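Local atomic coordinates of thioredoxin Reductase (Burkholderia cenocepacia, PDB entry 4F82), a protein that probably reduces hydrogen peroxide and organic hydroperoxides to water and alcohols as a thiol-specific peroxidase of the Prx5 subfamily. Residues Gln128-Ala132 against Arg133-Ile137. Numbering follows the deposited sequence.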
# COMPACT_ATOMS: atom_id res chain seq x y z
N GLN A 128 12.48 5.42 -5.63
CA GLN A 128 13.44 4.30 -5.74
C GLN A 128 12.66 3.06 -6.08
O GLN A 128 11.45 3.01 -5.88
CB GLN A 128 14.22 4.08 -4.43
CG GLN A 128 13.32 4.03 -3.20
CD GLN A 128 14.04 3.58 -1.92
OE1 GLN A 128 15.07 2.89 -1.97
NE2 GLN A 128 13.48 3.97 -0.77
N ASP A 129 13.35 2.04 -6.59
CA ASP A 129 12.70 0.79 -6.98
C ASP A 129 12.89 -0.23 -5.87
O ASP A 129 14.01 -0.75 -5.67
CB ASP A 129 13.34 0.28 -8.26
CG ASP A 129 12.63 -0.93 -8.83
OD1 ASP A 129 11.76 -1.53 -8.15
OD2 ASP A 129 12.94 -1.31 -9.97
N LEU A 130 11.82 -0.50 -5.12
CA LEU A 130 11.90 -1.49 -4.05
C LEU A 130 11.21 -2.80 -4.48
O LEU A 130 10.61 -3.47 -3.68
CB LEU A 130 11.34 -0.93 -2.72
CG LEU A 130 12.17 0.21 -2.07
CD1 LEU A 130 11.58 0.74 -0.74
CD2 LEU A 130 13.57 -0.34 -1.81
N SER A 131 11.32 -3.13 -5.76
CA SER A 131 10.68 -4.34 -6.29
C SER A 131 11.20 -5.61 -5.67
O SER A 131 10.45 -6.57 -5.47
CB SER A 131 10.89 -4.46 -7.80
OG SER A 131 10.12 -3.45 -8.43
N ALA A 132 12.49 -5.62 -5.37
CA ALA A 132 13.13 -6.82 -4.89
C ALA A 132 12.46 -7.25 -3.57
O ALA A 132 12.50 -8.44 -3.19
CB ALA A 132 14.60 -6.57 -4.70
N ARG A 133 11.85 -6.30 -2.86
CA ARG A 133 11.21 -6.66 -1.59
C ARG A 133 9.69 -6.64 -1.71
O ARG A 133 8.95 -6.68 -0.70
CB ARG A 133 11.76 -5.84 -0.41
CG ARG A 133 11.34 -4.42 -0.39
CD ARG A 133 12.16 -3.65 0.67
NE ARG A 133 13.59 -3.56 0.34
CZ ARG A 133 14.39 -2.64 0.85
NH1 ARG A 133 13.87 -1.74 1.68
NH2 ARG A 133 15.67 -2.59 0.52
N GLY A 134 9.22 -6.64 -2.95
CA GLY A 134 7.79 -6.74 -3.22
C GLY A 134 7.03 -5.45 -2.97
O GLY A 134 5.81 -5.47 -2.67
N MET A 135 7.71 -4.30 -3.09
CA MET A 135 7.04 -3.03 -2.85
C MET A 135 6.94 -2.13 -4.09
O MET A 135 6.38 -1.01 -4.02
CB MET A 135 7.78 -2.25 -1.75
CG MET A 135 7.56 -2.79 -0.33
SD MET A 135 8.86 -2.24 0.82
CE MET A 135 8.38 -0.51 1.08
N GLY A 136 7.55 -2.58 -5.20
CA GLY A 136 7.59 -1.77 -6.42
C GLY A 136 8.19 -0.40 -6.20
O GLY A 136 9.06 -0.26 -5.33
N ILE A 137 7.71 0.60 -6.96
CA ILE A 137 8.27 1.95 -6.89
C ILE A 137 7.72 2.69 -5.68
O ILE A 137 6.50 2.78 -5.50
CB ILE A 137 7.95 2.74 -8.18
CG1 ILE A 137 8.41 1.95 -9.44
CG2 ILE A 137 8.59 4.15 -8.16
CD1 ILE A 137 9.87 1.44 -9.44
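The guanidinium of R133 has L130 CD2 centred over one of its faces, 3.6 Å from CZ, and the flat D129 carboxylate meets I137 CD1 at 3.7 Å from CG. D129 and I137 form the non-hydrogen-bonded pair at the end of antiparallel strands 127-129 and 137-147 of this thioredoxin-fold peroxiredoxin; L130 and R133 lie in the turn beyond it, closed by a classic beta bulge in which M135 and G136 both face L130. A bend at chi3 (66°) helps lay R133 alongside L130. The other methyl of L130, CD1, touches M135 CE at 3.9 Å. M135 also packs on P56 and on D93 of the second subunit; its side chain lies about 7 Å from that of C63, the predicted peroxidatic cysteine. Two amides grip L130 O from opposite faces of its carbonyl plane, M135 N at 3.1 Å and R133 N at 3.2 Å, while L130 N donates to G136 O (2.8 Å). G134 N closes the short 3-10 turn on S131 O. An Asx turn leads into it, sharing S131: with CG anti to its backbone N (chi1 -174°), D129 turns OD1 to S131, taking S131 N on the anti side, tilted 32° out of the carboxylate plane, and S131 OG, at 2.5 Å, on the syn lone pair.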